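Local coordinates for protein putative phosphatase/phosphodiesterase MPN_349 (Mycoplasma pneumoniae M129, PDB 1T71) that probably acts as an iron-dependent phosphatase or phosphodiesterase, perhaps hydrolysing 2',3'-cyclic nucleotides, at residues Gly48-Lys60 with Leu78-Val90. Residues are numbered along the deposited sequence; the frame is centred on the assembly and turned at random.
Sequences GKGLSLKHYEFLK and LDLAVVINKKDLV
Hydrogen bonds at both ends, joined by a salt bridge at one, flank an apolar layer where helix 53-62, through Y56, K60 and the start of its first turn, meets the segment running from helix 80-83 into the short, weakly bonded strand 89-90 at the sheet's edge. In this calcineurin-like metallophosphoesterase fold the helix connects strand 37-41 to the adjacent parallel strand 66-68, a beta-alpha-beta crossover, and 66-68 in turn pairs with 89-90. At the helix start, D79 OD2 accepts from L53 N at 3.1 Å with an N-H...O angle of 177°; the donor approaches from the anti side, 34° out of the carboxylate plane. The same oxygen also accepts a hydrogen bond from a water, which in turn accepts from K54 N, so one carboxylate oxygen serves two amides of the first turn, one directly and one through water. S52, the N-cap, accepts separately from H55 N. Next comes the apolar layer: V83 CG1 packs on L51 CD2 (3.9 Å) and V83 CG2 lies against the L53 backbone, while L51 CD2 also meets L89 CD2 (4.1 Å). The L51 side chain is about 7 Å from that of the iron ligand E43 but about 12 Å from a bound iron. Farther along, K86 crosses the Y56 ring obliquely. Its chi1 (-70°) sets CG over one face, offset toward the rim and 3.8 Å from the ring centroid in a CH-pi contact; the bend at chi2 then carries CE to CE1. D88 binds two side chains: the syn lone pair of OD1 receives Y56 OH at 2.7 Å, near the ring plane, and K60, arriving from the opposite direction, forms a salt bridge in which NZ meets D88 OD2 at 2.7 Å, nearly in line with its C-O bond.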
loop_
_atom_site.group_PDB
_atom_site.type_symbol
_atom_site.label_atom_id
_atom_site.label_comp_id
_atom_site.label_asym_id
_atom_site.label_seq_id
_atom_site.Cartn_x
_atom_site.Cartn_y
_atom_site.Cartn_z
ATOM N N GLY A 48 -10.757 3.206 8.747
ATOM C CA GLY A 48 -9.447 2.720 9.142
ATOM C C GLY A 48 -9.184 1.251 8.876
ATOM O O GLY A 48 -8.064 0.782 9.097
ATOM N N LYS A 49 -10.196 0.522 8.406
ATOM C CA LYS A 49 -10.033 -0.902 8.130
ATOM C C LYS A 49 -10.908 -1.429 6.998
ATOM O O LYS A 49 -12.137 -1.316 7.034
ATOM C CB LYS A 49 -10.315 -1.726 9.393
ATOM C CG LYS A 49 -9.342 -1.460 10.528
ATOM C CD LYS A 49 -9.581 -2.390 11.704
ATOM C CE LYS A 49 -10.979 -2.228 12.255
ATOM N NZ LYS A 49 -11.248 -3.166 13.382
ATOM N N GLY A 50 -10.266 -2.006 5.991
ATOM C CA GLY A 50 -11.009 -2.569 4.881
ATOM C C GLY A 50 -11.517 -1.554 3.880
ATOM O O GLY A 50 -11.240 -0.353 3.988
ATOM N N LEU A 51 -12.290 -2.041 2.914
ATOM C CA LEU A 51 -12.816 -1.188 1.854
ATOM C C LEU A 51 -14.267 -1.515 1.498
ATOM O O LEU A 51 -14.577 -2.641 1.104
ATOM C CB LEU A 51 -11.929 -1.348 0.615
ATOM C CG LEU A 51 -12.231 -0.595 -0.681
ATOM C CD1 LEU A 51 -12.072 0.907 -0.477
ATOM C CD2 LEU A 51 -11.280 -1.097 -1.765
ATOM N N SER A 52 -15.150 -0.530 1.641
ATOM C CA SER A 52 -16.563 -0.704 1.309
ATOM C C SER A 52 -16.711 -0.548 -0.205
ATOM O O SER A 52 -15.808 -0.031 -0.864
ATOM C CB SER A 52 -17.417 0.363 2.011
ATOM O OG SER A 52 -17.133 1.658 1.494
ATOM N N LEU A 53 -17.841 -0.989 -0.754
ATOM C CA LEU A 53 -18.077 -0.869 -2.195
ATOM C C LEU A 53 -18.127 0.616 -2.515
ATOM O O LEU A 53 -17.564 1.076 -3.507
ATOM C CB LEU A 53 -19.418 -1.500 -2.577
ATOM C CG LEU A 53 -19.628 -2.035 -4.000
ATOM C CD1 LEU A 53 -21.045 -1.683 -4.430
ATOM C CD2 LEU A 53 -18.617 -1.465 -4.981
ATOM N N LYS A 54 -18.824 1.358 -1.660
ATOM C CA LYS A 54 -18.960 2.795 -1.821
ATOM C C LYS A 54 -17.575 3.423 -1.953
ATOM O O LYS A 54 -17.313 4.181 -2.882
ATOM C CB LYS A 54 -19.682 3.391 -0.606
ATOM C CG LYS A 54 -19.975 4.887 -0.713
ATOM C CD LYS A 54 -20.513 5.464 0.601
ATOM C CE LYS A 54 -19.472 5.325 1.722
ATOM N NZ LYS A 54 -19.903 5.914 3.033
ATOM N N HIS A 55 -16.679 3.089 -1.031
ATOM C CA HIS A 55 -15.340 3.655 -1.065
ATOM C C HIS A 55 -14.483 3.135 -2.212
ATOM O O HIS A 55 -13.595 3.842 -2.699
ATOM C CB HIS A 55 -14.675 3.446 0.292
ATOM C CG HIS A 55 -15.300 4.267 1.378
ATOM N ND1 HIS A 55 -15.211 3.941 2.713
ATOM C CD2 HIS A 55 -16.036 5.402 1.317
ATOM C CE1 HIS A 55 -15.866 4.838 3.429
ATOM N NE2 HIS A 55 -16.376 5.735 2.605
ATOM N N TYR A 56 -14.755 1.913 -2.660
ATOM C CA TYR A 56 -14.005 1.359 -3.772
ATOM C C TYR A 56 -14.323 2.180 -5.017
ATOM O O TYR A 56 -13.433 2.513 -5.800
ATOM C CB TYR A 56 -14.372 -0.107 -4.003
ATOM C CG TYR A 56 -14.019 -0.603 -5.391
ATOM C CD1 TYR A 56 -14.916 -0.461 -6.456
ATOM C CD2 TYR A 56 -12.772 -1.166 -5.655
ATOM C CE1 TYR A 56 -14.576 -0.868 -7.750
ATOM C CE2 TYR A 56 -12.423 -1.570 -6.944
ATOM C CZ TYR A 56 -13.326 -1.417 -7.984
ATOM O OH TYR A 56 -12.962 -1.796 -9.255
ATOM N N GLU A 57 -15.595 2.518 -5.203
ATOM C CA GLU A 57 -15.967 3.312 -6.368
ATOM C C GLU A 57 -15.420 4.732 -6.229
ATOM O O GLU A 57 -15.003 5.339 -7.214
ATOM C CB GLU A 57 -17.490 3.311 -6.565
ATOM C CG GLU A 57 -18.046 1.952 -7.031
ATOM C CD GLU A 57 -17.432 1.452 -8.354
ATOM O OE1 GLU A 57 -17.734 0.303 -8.759
ATOM O OE2 GLU A 57 -16.662 2.202 -9.000
ATOM N N PHE A 58 -15.399 5.256 -5.007
ATOM C CA PHE A 58 -14.856 6.592 -4.776
ATOM C C PHE A 58 -13.402 6.648 -5.265
ATOM O O PHE A 58 -13.024 7.542 -6.030
ATOM C CB PHE A 58 -14.894 6.939 -3.286
ATOM C CG PHE A 58 -14.220 8.246 -2.952
ATOM C CD1 PHE A 58 -14.968 9.404 -2.773
ATOM C CD2 PHE A 58 -12.831 8.322 -2.846
ATOM C CE1 PHE A 58 -14.344 10.619 -2.492
ATOM C CE2 PHE A 58 -12.201 9.529 -2.569
ATOM C CZ PHE A 58 -12.957 10.680 -2.391
ATOM N N LEU A 59 -12.586 5.702 -4.805
ATOM C CA LEU A 59 -11.181 5.656 -5.204
ATOM C C LEU A 59 -11.074 5.500 -6.710
ATOM O O LEU A 59 -10.230 6.112 -7.361
ATOM C CB LEU A 59 -10.461 4.487 -4.517
ATOM C CG LEU A 59 -10.178 4.655 -3.024
ATOM C CD1 LEU A 59 -9.484 3.405 -2.503
ATOM C CD2 LEU A 59 -9.309 5.896 -2.794
ATOM N N LYS A 60 -11.948 4.670 -7.254
ATOM C CA LYS A 60 -11.976 4.416 -8.681
ATOM C C LYS A 60 -12.310 5.693 -9.456
ATOM O O LYS A 60 -11.681 6.001 -10.469
ATOM C CB LYS A 60 -13.011 3.334 -8.975
ATOM C CG LYS A 60 -12.737 2.560 -10.226
ATOM C CD LYS A 60 -11.416 1.819 -10.135
ATOM C CE LYS A 60 -11.073 1.234 -11.481
ATOM N NZ LYS A 60 -12.212 0.421 -11.980
ATOM N N LEU A 78 -19.860 -6.697 4.886
ATOM C CA LEU A 78 -21.041 -6.458 4.063
ATOM C C LEU A 78 -20.829 -6.477 2.552
ATOM O O LEU A 78 -21.687 -6.960 1.820
ATOM C CB LEU A 78 -21.701 -5.130 4.470
ATOM C CG LEU A 78 -21.954 -4.959 5.974
ATOM C CD1 LEU A 78 -22.691 -3.658 6.241
ATOM C CD2 LEU A 78 -22.756 -6.146 6.497
ATOM N N ASP A 79 -19.699 -5.956 2.081
ATOM C CA ASP A 79 -19.437 -5.916 0.643
ATOM C C ASP A 79 -18.208 -6.694 0.205
ATOM O O ASP A 79 -17.792 -6.562 -0.943
ATOM C CB ASP A 79 -19.237 -4.472 0.171
ATOM C CG ASP A 79 -20.324 -3.546 0.633
ATOM O OD1 ASP A 79 -21.493 -3.978 0.659
ATOM O OD2 ASP A 79 -20.009 -2.376 0.953
ATOM N N LEU A 80 -17.616 -7.507 1.073
ATOM C CA LEU A 80 -16.392 -8.171 0.637
ATOM C C LEU A 80 -16.525 -9.101 -0.561
ATOM O O LEU A 80 -15.659 -9.098 -1.428
ATOM C CB LEU A 80 -15.689 -8.881 1.802
ATOM C CG LEU A 80 -16.007 -10.314 2.173
ATOM C CD1 LEU A 80 -15.028 -10.790 3.239
ATOM C CD2 LEU A 80 -17.424 -10.382 2.660
ATOM N N ALA A 81 -17.603 -9.875 -0.643
ATOM C CA ALA A 81 -17.768 -10.775 -1.786
ATOM C C ALA A 81 -17.674 -9.985 -3.095
ATOM O O ALA A 81 -17.086 -10.446 -4.076
ATOM C CB ALA A 81 -19.114 -11.494 -1.708
ATOM N N VAL A 82 -18.240 -8.784 -3.098
ATOM C CA VAL A 82 -18.229 -7.948 -4.288
ATOM C C VAL A 82 -16.956 -7.116 -4.468
ATOM O O VAL A 82 -16.433 -7.019 -5.576
ATOM C CB VAL A 82 -19.455 -7.006 -4.301
ATOM C CG1 VAL A 82 -19.335 -5.999 -5.439
ATOM C CG2 VAL A 82 -20.735 -7.834 -4.467
ATOM N N VAL A 83 -16.452 -6.522 -3.395
ATOM C CA VAL A 83 -15.253 -5.690 -3.506
ATOM C C VAL A 83 -13.968 -6.442 -3.850
ATOM O O VAL A 83 -13.324 -6.163 -4.866
ATOM C CB VAL A 83 -15.021 -4.874 -2.209
ATOM C CG1 VAL A 83 -13.714 -4.085 -2.299
ATOM C CG2 VAL A 83 -16.184 -3.917 -1.990
ATOM N N ILE A 84 -13.587 -7.399 -3.017
ATOM C CA ILE A 84 -12.353 -8.119 -3.281
ATOM C C ILE A 84 -12.405 -9.016 -4.526
ATOM O O ILE A 84 -11.389 -9.555 -4.964
ATOM C CB ILE A 84 -11.869 -8.859 -1.990
ATOM C CG1 ILE A 84 -10.911 -9.994 -2.323
ATOM C CG2 ILE A 84 -13.039 -9.306 -1.182
ATOM C CD1 ILE A 84 -10.293 -10.613 -1.087
ATOM N N ASN A 85 -13.588 -9.137 -5.124
ATOM C CA ASN A 85 -13.736 -9.913 -6.351
ATOM C C ASN A 85 -13.526 -8.983 -7.551
ATOM O O ASN A 85 -13.524 -9.429 -8.696
ATOM C CB ASN A 85 -15.126 -10.550 -6.430
ATOM C CG ASN A 85 -15.101 -12.046 -6.169
ATOM O OD1 ASN A 85 -16.103 -12.632 -5.753
ATOM N ND2 ASN A 85 -13.956 -12.673 -6.419
ATOM N N LYS A 86 -13.352 -7.688 -7.285
ATOM C CA LYS A 86 -13.137 -6.719 -8.358
ATOM C C LYS A 86 -11.875 -7.071 -9.139
ATOM O O LYS A 86 -10.830 -7.356 -8.557
ATOM C CB LYS A 86 -13.033 -5.296 -7.798
ATOM C CG LYS A 86 -14.350 -4.744 -7.267
ATOM C CD LYS A 86 -15.429 -4.620 -8.356
ATOM C CE LYS A 86 -16.680 -3.937 -7.812
ATOM N NZ LYS A 86 -17.751 -3.717 -8.820
ATOM N N LYS A 87 -11.984 -7.027 -10.462
ATOM C CA LYS A 87 -10.888 -7.374 -11.365
ATOM C C LYS A 87 -9.586 -6.579 -11.234
ATOM O O LYS A 87 -8.519 -7.088 -11.566
ATOM C CB LYS A 87 -11.375 -7.295 -12.821
ATOM C CG LYS A 87 -12.884 -7.074 -12.974
ATOM C CD LYS A 87 -13.296 -5.665 -12.521
ATOM C CE LYS A 87 -14.788 -5.562 -12.265
ATOM N NZ LYS A 87 -15.216 -6.517 -11.216
ATOM N N ASP A 88 -9.665 -5.337 -10.765
ATOM C CA ASP A 88 -8.474 -4.503 -10.621
ATOM C C ASP A 88 -8.023 -4.385 -9.169
ATOM O O ASP A 88 -7.360 -3.416 -8.800
ATOM C CB ASP A 88 -8.746 -3.110 -11.184
ATOM C CG ASP A 88 -10.093 -2.564 -10.755
ATOM O OD1 ASP A 88 -10.608 -3.016 -9.713
ATOM O OD2 ASP A 88 -10.637 -1.681 -11.452
ATOM N N LEU A 89 -8.376 -5.382 -8.361
ATOM C CA LEU A 89 -8.039 -5.398 -6.940
ATOM C C LEU A 89 -7.283 -6.675 -6.586
ATOM O O LEU A 89 -7.749 -7.778 -6.878
ATOM C CB LEU A 89 -9.339 -5.320 -6.128
ATOM C CG LEU A 89 -9.488 -5.394 -4.602
ATOM C CD1 LEU A 89 -8.388 -6.230 -3.978
ATOM C CD2 LEU A 89 -9.511 -3.988 -4.026
ATOM N N VAL A 90 -6.125 -6.529 -5.948
ATOM C CA VAL A 90 -5.337 -7.687 -5.550
ATOM C C VAL A 90 -5.186 -7.754 -4.028
ATOM O O VAL A 90 -4.893 -6.751 -3.373
ATOM C CB VAL A 90 -3.920 -7.663 -6.194
ATOM C CG1 VAL A 90 -4.036 -7.521 -7.707
ATOM C CG2 VAL A 90 -3.107 -6.511 -5.636
HETATM O O HOH W 1 -20.896 0.157 0.431
#